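Local coordinates for protein tRNA (guanine(26)-N(2))-dimethyltransferase (Pyrococcus horikoshii, PDB 2DUL) that probably transfers two methyl groups from S-adenosyl-L-methionine to the exocyclic N2 of guanine 26 in tRNA, yielding N2,N2-dimethylguanosine, at residues D37-V40 with V41-I45; E145-D148 with T149-S153; E339-I342 with S343-E347; T364-P367 with Y368-I372. One frame throughout, in Å; residues are numbered along the deposited sequence.

All four contacts are local, each a turn or two of helix or a helix start, and they follow one another along the chain in numerical order. Contacts 1 and 2 belong to the class I-like methyltransferase part: helix 33-46 and helix 144-153 both touch strand 132-137 of the central mixed sheet, their contact centres about 22 Å apart, and each has a side chain near residues predicted to bind S-adenosyl-L-methionine. Contacts 3 and 4 lie near the C-terminus, with centres about 33 to 44 Å from those of the first two. Their own centres are only about 11 Å apart, and they pack directly, with I341 and L345 of helix 338-347 against F371 of helix 368-375, remote from the predicted cofactor site.

Contact 1 (D37-V40 with V41-I45); sequences DIVV and VLLNI
V40 and N44 sit one turn apart on helix 33-46, a helix packed beside strand 132-137 of the class I-like methyltransferase sheet, and their side chains run alongside each other. Followed outward, N44 CB and CG each lie 3.7 Å from V40 O, and ND2 then closes on that same oxygen at 2.9 Å while resting 3.7 Å from V40 CG1. The hydrogen bond from the side-chain amide is bent (N-H...O 141°), and ND2 stands above the carbonyl plane instead of on a lone pair. N44 N reaches V40 O from the opposite face at 3.2 Å, so two donors of one residue grip this carbonyl. ND2 also donates to E68 O, tying the turn to the end of helix 60-68. With an alanine here, E68 O would probably lose this donor and V40 O would keep, of the two, just the backbone N-H.

On another flank of the helix, V39 and L43 point the same way, with V39 CG2 3.8 Å from L43 CD1. V39 CG2 is carried there by lying anti to the backbone N, which leaves CG1 between N and carbonyl carbon (chi1 58°). Both residues face F65 and F134, and V39 also touches R61, a predicted S-adenosyl-L-methionine ligand. The backbone bond beneath this pair is nearly straight, L43 N to V39 O at 2.8 Å and 165°.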
loop_
_atom_site.group_PDB
_atom_site.type_symbol
_atom_site.label_atom_id
_atom_site.label_comp_id
_atom_site.label_asym_id
_atom_site.label_seq_id
_atom_site.Cartn_x
_atom_site.Cartn_y
_atom_site.Cartn_z
ATOM N N ASP A 37 -9.392 -1.668 -7.627
ATOM C CA ASP A 37 -9.035 -1.528 -9.037
ATOM C C ASP A 37 -7.514 -1.621 -9.162
ATOM O O ASP A 37 -6.991 -2.325 -10.029
ATOM C CB ASP A 37 -9.459 -0.165 -9.603
ATOM C CG ASP A 37 -10.914 -0.118 -10.043
ATOM O OD1 ASP A 37 -11.498 -1.177 -10.362
ATOM O OD2 ASP A 37 -11.466 1.002 -10.091
ATOM N N ILE A 38 -6.816 -0.887 -8.297
ATOM C CA ILE A 38 -5.355 -0.851 -8.313
ATOM C C ILE A 38 -4.755 -2.244 -8.189
ATOM O O ILE A 38 -3.882 -2.622 -8.975
ATOM C CB ILE A 38 -4.796 0.051 -7.169
ATOM C CG1 ILE A 38 -5.383 1.460 -7.280
ATOM C CG2 ILE A 38 -3.274 0.120 -7.239
ATOM C CD1 ILE A 38 -5.107 2.142 -8.601
ATOM N N VAL A 39 -5.220 -3.013 -7.211
ATOM C CA VAL A 39 -4.686 -4.357 -7.032
ATOM C C VAL A 39 -5.029 -5.238 -8.240
ATOM O O VAL A 39 -4.206 -6.050 -8.676
ATOM C CB VAL A 39 -5.180 -5.000 -5.692
ATOM C CG1 VAL A 39 -6.691 -5.055 -5.641
ATOM C CG2 VAL A 39 -4.577 -6.387 -5.534
ATOM N N VAL A 40 -6.227 -5.068 -8.793
ATOM C CA VAL A 40 -6.631 -5.841 -9.969
ATOM C C VAL A 40 -5.662 -5.548 -11.113
ATOM O O VAL A 40 -5.224 -6.457 -11.824
ATOM C CB VAL A 40 -8.078 -5.483 -10.410
ATOM C CG1 VAL A 40 -8.329 -5.929 -11.852
ATOM C CG2 VAL A 40 -9.075 -6.164 -9.487
ATOM N N VAL A 41 -5.318 -4.273 -11.280
ATOM C CA VAL A 41 -4.391 -3.878 -12.333
ATOM C C VAL A 41 -3.034 -4.533 -12.109
ATOM O O VAL A 41 -2.456 -5.125 -13.023
ATOM C CB VAL A 41 -4.209 -2.346 -12.372
ATOM C CG1 VAL A 41 -3.077 -1.977 -13.333
ATOM C CG2 VAL A 41 -5.508 -1.684 -12.813
ATOM N N LEU A 42 -2.542 -4.436 -10.879
ATOM C CA LEU A 42 -1.253 -5.010 -10.524
ATOM C C LEU A 42 -1.198 -6.511 -10.774
ATOM O O LEU A 42 -0.231 -7.015 -11.348
ATOM C CB LEU A 42 -0.933 -4.720 -9.051
ATOM C CG LEU A 42 0.422 -5.240 -8.553
ATOM C CD1 LEU A 42 1.539 -4.652 -9.408
ATOM C CD2 LEU A 42 0.618 -4.874 -7.087
ATOM N N LEU A 43 -2.235 -7.226 -10.349
ATOM C CA LEU A 43 -2.265 -8.670 -10.525
ATOM C C LEU A 43 -2.248 -9.077 -11.994
ATOM O O LEU A 43 -1.774 -10.161 -12.333
ATOM C CB LEU A 43 -3.480 -9.276 -9.812
ATOM C CG LEU A 43 -3.234 -9.759 -8.373
ATOM C CD1 LEU A 43 -2.468 -8.721 -7.576
ATOM C CD2 LEU A 43 -4.565 -10.077 -7.713
ATOM N N ASN A 44 -2.755 -8.207 -12.863
ATOM C CA ASN A 44 -2.769 -8.492 -14.291
ATOM C C ASN A 44 -1.382 -8.326 -14.896
ATOM O O ASN A 44 -1.155 -8.667 -16.058
ATOM C CB ASN A 44 -3.779 -7.590 -14.999
ATOM C CG ASN A 44 -5.160 -8.210 -15.055
ATOM O OD1 ASN A 44 -5.383 -9.172 -15.787
ATOM N ND2 ASN A 44 -6.092 -7.675 -14.271
ATOM N N ILE A 45 -0.454 -7.805 -14.098
ATOM C CA ILE A 45 0.922 -7.620 -14.535
ATOM C C ILE A 45 1.781 -8.719 -13.923
ATOM O O ILE A 45 2.556 -9.372 -14.620
ATOM C CB ILE A 45 1.486 -6.248 -14.085
ATOM C CG1 ILE A 45 0.665 -5.112 -14.701
ATOM C CG2 ILE A 45 2.948 -6.121 -14.493
ATOM C CD1 ILE A 45 0.648 -5.114 -16.213
#

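Contact 2 (E145-D148 with T149-S153); sequences EFLD and TALRS
D148 and R152, four residues apart, form a salt bridge in which R152 NH2 donates to D148 OD2 at 3.2 Å along a nearly straight line (163°). The two groups are not coplanar: OD2 lies in the guanidinium plane, at its edge, yet NH2 approaches from above the carboxylate, and the planes are 57° apart. A bend at chi3 (-85°) folds the arginine back over the preceding turn, laying one guanidinium face over T149 CA; NH2 also makes a weak bond to T149 OG1, whose firmer partner is N122 OD1. The pair has outside partners, since D148 OD1 forms a salt bridge with K210 NZ and a hydrogen bond with the hydroxyl of Y211, to which R152 NE is bonded as well. A leucine in place of R152 would probably leave D148 OD2 without its charged mate within the helix and Y211 OH without the bond from NE.

One turn earlier, a water bridges the backbone, donating to E145 O and accepting from T149 N, each at 3.0 Å. It stands in for the direct bond at this kink in helix 144-153, which packs against strand 132-137 of the methyltransferase sheet. Beyond it, regular i to i+4 bonding appears in A150 N to F146 O (3.1 Å) and L151 N to L147 O (3.0 Å).

The apolar flank is carried by L147 and L151, whose side chains are angled across each other with CG of L147 4.0 Å from CD1 of L151. Both touch Y207 of helix 192-209, whereas F146, on another flank, rests near D120 and A121, predicted cofactor-binding residues.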
loop_
_atom_site.group_PDB
_atom_site.type_symbol
_atom_site.label_atom_id
_atom_site.label_comp_id
_atom_site.label_asym_id
_atom_site.label_seq_id
_atom_site.Cartn_x
_atom_site.Cartn_y
_atom_site.Cartn_z
ATOM N N GLU A 145 -1.534 -6.929 13.578
ATOM C CA GLU A 145 -1.807 -8.185 14.276
ATOM C C GLU A 145 -1.770 -9.379 13.306
ATOM O O GLU A 145 -1.778 -10.533 13.737
ATOM C CB GLU A 145 -3.166 -8.125 14.980
ATOM C CG GLU A 145 -4.355 -8.089 14.043
ATOM C CD GLU A 145 -5.670 -7.835 14.764
ATOM O OE1 GLU A 145 -5.983 -8.592 15.705
ATOM O OE2 GLU A 145 -6.386 -6.879 14.384
ATOM N N PHE A 146 -1.704 -9.099 12.003
ATOM C CA PHE A 146 -1.691 -10.153 10.984
ATOM C C PHE A 146 -0.410 -10.224 10.143
ATOM O O PHE A 146 -0.203 -11.188 9.400
ATOM C CB PHE A 146 -2.866 -9.961 10.009
ATOM C CG PHE A 146 -4.216 -9.889 10.674
ATOM C CD1 PHE A 146 -4.795 -11.027 11.236
ATOM C CD2 PHE A 146 -4.906 -8.683 10.738
ATOM C CE1 PHE A 146 -6.043 -10.964 11.856
ATOM C CE2 PHE A 146 -6.159 -8.606 11.357
ATOM C CZ PHE A 146 -6.727 -9.746 11.917
ATOM N N LEU A 147 0.436 -9.204 10.252
ATOM C CA LEU A 147 1.651 -9.131 9.448
ATOM C C LEU A 147 2.656 -10.269 9.577
ATOM O O LEU A 147 3.138 -10.789 8.563
ATOM C CB LEU A 147 2.378 -7.811 9.710
ATOM C CG LEU A 147 3.688 -7.643 8.928
ATOM C CD1 LEU A 147 3.394 -7.585 7.433
ATOM C CD2 LEU A 147 4.406 -6.367 9.377
ATOM N N ASP A 148 2.990 -10.653 10.807
ATOM C CA ASP A 148 3.982 -11.708 10.981
ATOM C C ASP A 148 3.540 -13.032 10.371
ATOM O O ASP A 148 4.333 -13.724 9.724
ATOM C CB ASP A 148 4.321 -11.904 12.460
ATOM C CG ASP A 148 5.551 -12.778 12.651
ATOM O OD1 ASP A 148 6.632 -12.385 12.167
ATOM O OD2 ASP A 148 5.438 -13.852 13.274
ATOM N N THR A 149 2.275 -13.386 10.558
ATOM C CA THR A 149 1.774 -14.637 10.004
ATOM C C THR A 149 1.696 -14.565 8.479
ATOM O O THR A 149 1.979 -15.548 7.792
ATOM C CB THR A 149 0.391 -14.995 10.590
ATOM O OG1 THR A 149 0.476 -15.008 12.022
ATOM C CG2 THR A 149 -0.052 -16.387 10.119
ATOM N N ALA A 150 1.327 -13.406 7.939
ATOM C CA ALA A 150 1.258 -13.277 6.488
ATOM C C ALA A 150 2.651 -13.491 5.896
ATOM O O ALA A 150 2.795 -14.061 4.814
ATOM C CB ALA A 150 0.729 -11.899 6.099
ATOM N N LEU A 151 3.672 -13.038 6.616
ATOM C CA LEU A 151 5.049 -13.173 6.157
ATOM C C LEU A 151 5.521 -14.624 6.149
ATOM O O LEU A 151 6.552 -14.939 5.552
ATOM C CB LEU A 151 5.980 -12.314 7.016
ATOM C CG LEU A 151 5.935 -10.823 6.683
ATOM C CD1 LEU A 151 6.644 -10.015 7.764
ATOM C CD2 LEU A 151 6.591 -10.591 5.317
ATOM N N ARG A 152 4.769 -15.502 6.812
ATOM C CA ARG A 152 5.093 -16.925 6.843
ATOM C C ARG A 152 4.186 -17.703 5.880
ATOM O O ARG A 152 4.566 -18.760 5.379
ATOM C CB ARG A 152 4.943 -17.488 8.267
ATOM C CG ARG A 152 6.131 -17.207 9.184
ATOM C CD ARG A 152 5.939 -17.785 10.586
ATOM N NE ARG A 152 5.188 -16.875 11.448
ATOM C CZ ARG A 152 3.939 -17.066 11.855
ATOM N NH1 ARG A 152 3.266 -18.150 11.491
ATOM N NH2 ARG A 152 3.350 -16.151 12.614
ATOM N N SER A 153 2.994 -17.168 5.625
ATOM C CA SER A 153 2.017 -17.796 4.735
ATOM C C SER A 153 2.307 -17.546 3.245
ATOM O O SER A 153 1.998 -18.385 2.395
ATOM C CB SER A 153 0.611 -17.288 5.075
ATOM O OG SER A 153 -0.390 -17.974 4.332
HETATM O O HOH W 1 0.327 -12.336 12.599
#

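Contact 3 (E339-I342 with S343-E347); sequences EEII and SALRE
The CG2 methyl of I342 packs against one face of the R346 guanidinium, one turn further along helix 338-347, an amphipathic helix close to the C-terminus. I342 CG2 touches R346 NE at 3.4 Å and CZ at 3.5 Å, offset toward the rim of the group. The two side chains run alongside each other; R346 stays extended from CG to NE, while I342 CG2, anti to its own backbone N, is directed along the helix to meet it.

The same spacing joins I341 to L345 on the buried side, where I341 CG2 and L345 CD1 are 4.0 Å apart. Regular i to i+4 backbone bonds underlie both pairs, including R346 N to I342 O at 3.0 Å (165°).

On the exposed face, E339 O accepts two bonds from S343. With chi1 at -66°, OG is set beside the serine's backbone N, and the N-H and hydroxyl approach from opposite faces of the carbonyl plane, S343 N and S343 OG each standing 3.1 Å from E339 O.

Further out, I341 also packs on I362 of strand 361-364. At the start of strand 352-355, A352 O accepts a hydrogen bond from R346 NH2, which helps hold the far end of the arginine.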
loop_
_atom_site.group_PDB
_atom_site.type_symbol
_atom_site.label_atom_id
_atom_site.label_comp_id
_atom_site.label_asym_id
_atom_site.label_seq_id
_atom_site.Cartn_x
_atom_site.Cartn_y
_atom_site.Cartn_z
ATOM N N GLU A 339 3.267 25.155 -10.145
ATOM C CA GLU A 339 3.610 24.964 -11.552
ATOM C C GLU A 339 4.811 25.813 -11.954
ATOM O O GLU A 339 5.680 25.361 -12.698
ATOM C CB GLU A 339 2.424 25.314 -12.453
ATOM C CG GLU A 339 2.664 24.968 -13.918
ATOM C CD GLU A 339 1.597 25.522 -14.848
ATOM O OE1 GLU A 339 0.397 25.265 -14.608
ATOM O OE2 GLU A 339 1.963 26.213 -15.824
ATOM N N GLU A 340 4.852 27.047 -11.460
ATOM C CA GLU A 340 5.944 27.968 -11.771
ATOM C C GLU A 340 7.268 27.485 -11.181
ATOM O O GLU A 340 8.322 27.580 -11.816
ATOM C CB GLU A 340 5.624 29.365 -11.225
ATOM C CG GLU A 340 4.391 30.004 -11.849
ATOM C CD GLU A 340 3.946 31.273 -11.134
ATOM O OE1 GLU A 340 3.033 31.949 -11.655
ATOM O OE2 GLU A 340 4.493 31.593 -10.054
ATOM N N ILE A 341 7.204 26.964 -9.962
ATOM C CA ILE A 341 8.393 26.478 -9.278
ATOM C C ILE A 341 8.982 25.264 -9.984
ATOM O O ILE A 341 10.197 25.171 -10.164
ATOM C CB ILE A 341 8.068 26.121 -7.814
ATOM C CG1 ILE A 341 7.577 27.374 -7.081
ATOM C CG2 ILE A 341 9.303 25.563 -7.124
ATOM C CD1 ILE A 341 6.973 27.102 -5.716
ATOM N N ILE A 342 8.123 24.331 -10.379
ATOM C CA ILE A 342 8.593 23.137 -11.068
ATOM C C ILE A 342 9.282 23.537 -12.369
ATOM O O ILE A 342 10.363 23.033 -12.688
ATOM C CB ILE A 342 7.427 22.165 -11.378
ATOM C CG1 ILE A 342 6.877 21.583 -10.071
ATOM C CG2 ILE A 342 7.913 21.041 -12.297
ATOM C CD1 ILE A 342 5.717 20.627 -10.256
ATOM N N SER A 343 8.659 24.442 -13.117
ATOM C CA SER A 343 9.239 24.901 -14.378
ATOM C C SER A 343 10.597 25.549 -14.136
ATOM O O SER A 343 11.561 25.284 -14.860
ATOM C CB SER A 343 8.306 25.902 -15.070
ATOM O OG SER A 343 7.101 25.276 -15.472
ATOM N N ALA A 344 10.671 26.390 -13.111
ATOM C CA ALA A 344 11.915 27.072 -12.773
ATOM C C ALA A 344 13.019 26.087 -12.389
ATOM O O ALA A 344 14.169 26.245 -12.797
ATOM C CB ALA A 344 11.674 28.059 -11.637
ATOM N N LEU A 345 12.673 25.073 -11.599
ATOM C CA LEU A 345 13.652 24.076 -11.176
ATOM C C LEU A 345 14.201 23.295 -12.369
ATOM O O LEU A 345 15.405 23.059 -12.471
ATOM C CB LEU A 345 13.024 23.113 -10.167
ATOM C CG LEU A 345 12.808 23.703 -8.764
ATOM C CD1 LEU A 345 11.975 22.749 -7.916
ATOM C CD2 LEU A 345 14.163 23.964 -8.113
ATOM N N ARG A 346 13.306 22.887 -13.261
ATOM C CA ARG A 346 13.697 22.136 -14.447
ATOM C C ARG A 346 14.590 22.988 -15.343
ATOM O O ARG A 346 15.533 22.480 -15.950
ATOM C CB ARG A 346 12.453 21.671 -15.209
ATOM C CG ARG A 346 11.672 20.589 -14.478
ATOM C CD ARG A 346 10.384 20.221 -15.197
ATOM N NE ARG A 346 9.682 19.140 -14.511
ATOM C CZ ARG A 346 8.479 18.689 -14.851
ATOM N NH1 ARG A 346 7.825 19.221 -15.879
ATOM N NH2 ARG A 346 7.925 17.703 -14.158
ATOM N N GLU A 347 14.306 24.286 -15.414
ATOM C CA GLU A 347 15.119 25.184 -16.233
ATOM C C GLU A 347 16.531 25.303 -15.672
ATOM O O GLU A 347 17.484 25.554 -16.414
ATOM C CB GLU A 347 14.475 26.571 -16.324
ATOM C CG GLU A 347 13.418 26.686 -17.414
ATOM C CD GLU A 347 12.905 28.105 -17.592
ATOM O OE1 GLU A 347 13.732 29.043 -17.640
ATOM O OE2 GLU A 347 11.673 28.281 -17.695
#

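Contact 4 (T364-P367 with Y368-I372); sequences TSAP and YEVFI
At the N-terminus of helix 368-375, P367 holds the N-cap position and its carbonyl starts the helical bonding. F371 N donates to P367 O at 3.0 Å with a fairly straight N-H...O angle of 158°, the first i to i+4 bond of the helix; V370 N reaches the same oxygen at 3.0 Å but makes only a weak bond (121°). The proline ring also takes part, its CD lying 3.7 Å from CG2 of V370, with the two side chains crossing at a slant. V370 turns its other methyl to A366, the residue before the proline: CG1 is anti to the backbone N and meets A366 CB at 4.2 Å.

This junction leads from strand 361-364 into the helix through an ST turn, in which T364 OG1 accepts from A366 N at 3.1 Å (165°). The hydroxyl is also bonded to E351 O, so it links the turn to the segment before strand 352-355.

T364 CG2 comes to 4.2 Å from F371 CD1, approaching the ring obliquely. T364, A366 and F371 all touch L345 of helix 338-347, and the F371 ring further meets that of Y322.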
loop_
_atom_site.group_PDB
_atom_site.type_symbol
_atom_site.label_atom_id
_atom_site.label_comp_id
_atom_site.label_asym_id
_atom_site.label_seq_id
_atom_site.Cartn_x
_atom_site.Cartn_y
_atom_site.Cartn_z
ATOM N N THR A 364 11.969 16.921 -5.660
ATOM C CA THR A 364 13.031 17.481 -6.471
ATOM C C THR A 364 14.409 17.043 -6.021
ATOM O O THR A 364 14.627 16.739 -4.846
ATOM C CB THR A 364 12.986 19.022 -6.468
ATOM O OG1 THR A 364 14.021 19.530 -7.318
ATOM C CG2 THR A 364 13.184 19.568 -5.064
ATOM N N SER A 365 15.337 17.007 -6.969
ATOM C CA SER A 365 16.714 16.634 -6.679
ATOM C C SER A 365 17.460 17.845 -6.118
ATOM O O SER A 365 18.538 17.711 -5.540
ATOM C CB SER A 365 17.404 16.156 -7.962
ATOM O OG SER A 365 17.348 17.155 -8.977
ATOM N N ALA A 366 16.872 19.025 -6.282
ATOM C CA ALA A 366 17.494 20.264 -5.823
ATOM C C ALA A 366 17.711 20.350 -4.317
ATOM O O ALA A 366 16.916 19.838 -3.534
ATOM C CB ALA A 366 16.666 21.461 -6.283
ATOM N N PRO A 367 18.811 20.994 -3.897
ATOM C CA PRO A 367 19.111 21.148 -2.470
ATOM C C PRO A 367 18.064 22.092 -1.879
ATOM O O PRO A 367 17.498 22.916 -2.594
ATOM C CB PRO A 367 20.503 21.781 -2.469
ATOM C CG PRO A 367 21.098 21.322 -3.776
ATOM C CD PRO A 367 19.939 21.459 -4.722
ATOM N N TYR A 368 17.809 21.966 -0.585
ATOM C CA TYR A 368 16.840 22.819 0.095
ATOM C C TYR A 368 17.047 24.312 -0.187
ATOM O O TYR A 368 16.099 25.031 -0.504
ATOM C CB TYR A 368 16.916 22.581 1.605
ATOM C CG TYR A 368 16.076 23.546 2.416
ATOM C CD1 TYR A 368 14.695 23.379 2.533
ATOM C CD2 TYR A 368 16.666 24.637 3.055
ATOM C CE1 TYR A 368 13.916 24.281 3.273
ATOM C CE2 TYR A 368 15.904 25.544 3.794
ATOM C CZ TYR A 368 14.534 25.363 3.898
ATOM O OH TYR A 368 13.790 26.272 4.616
ATOM N N GLU A 369 18.283 24.784 -0.063
ATOM C CA GLU A 369 18.568 26.196 -0.290
ATOM C C GLU A 369 18.240 26.650 -1.703
ATOM O O GLU A 369 17.798 27.780 -1.907
ATOM C CB GLU A 369 20.030 26.509 0.027
ATOM C CG GLU A 369 20.418 26.298 1.484
ATOM C CD GLU A 369 19.561 27.094 2.466
ATOM O OE1 GLU A 369 19.047 28.176 2.100
ATOM O OE2 GLU A 369 19.422 26.640 3.621
ATOM N N VAL A 370 18.459 25.781 -2.684
ATOM C CA VAL A 370 18.143 26.138 -4.063
ATOM C C VAL A 370 16.624 26.221 -4.209
ATOM O O VAL A 370 16.108 27.090 -4.905
ATOM C CB VAL A 370 18.688 25.098 -5.058
ATOM C CG1 VAL A 370 18.119 25.358 -6.448
ATOM C CG2 VAL A 370 20.208 25.168 -5.094
ATOM N N PHE A 371 15.913 25.311 -3.549
ATOM C CA PHE A 371 14.455 25.312 -3.612
ATOM C C PHE A 371 13.903 26.620 -3.050
ATOM O O PHE A 371 13.045 27.253 -3.661
ATOM C CB PHE A 371 13.878 24.139 -2.807
ATOM C CG PHE A 371 12.379 24.020 -2.898
ATOM C CD1 PHE A 371 11.781 23.437 -4.011
ATOM C CD2 PHE A 371 11.566 24.504 -1.873
ATOM C CE1 PHE A 371 10.390 23.334 -4.108
ATOM C CE2 PHE A 371 10.171 24.409 -1.957
ATOM C CZ PHE A 371 9.583 23.822 -3.074
ATOM N N ILE A 372 14.406 27.017 -1.883
ATOM C CA ILE A 372 13.960 28.240 -1.220
ATOM C C ILE A 372 14.195 29.476 -2.080
ATOM O O ILE A 372 13.325 30.347 -2.191
ATOM C CB ILE A 372 14.675 28.433 0.138
ATOM C CG1 ILE A 372 14.349 27.263 1.066
ATOM C CG2 ILE A 372 14.253 29.752 0.774
ATOM C CD1 ILE A 372 12.870 27.029 1.265
#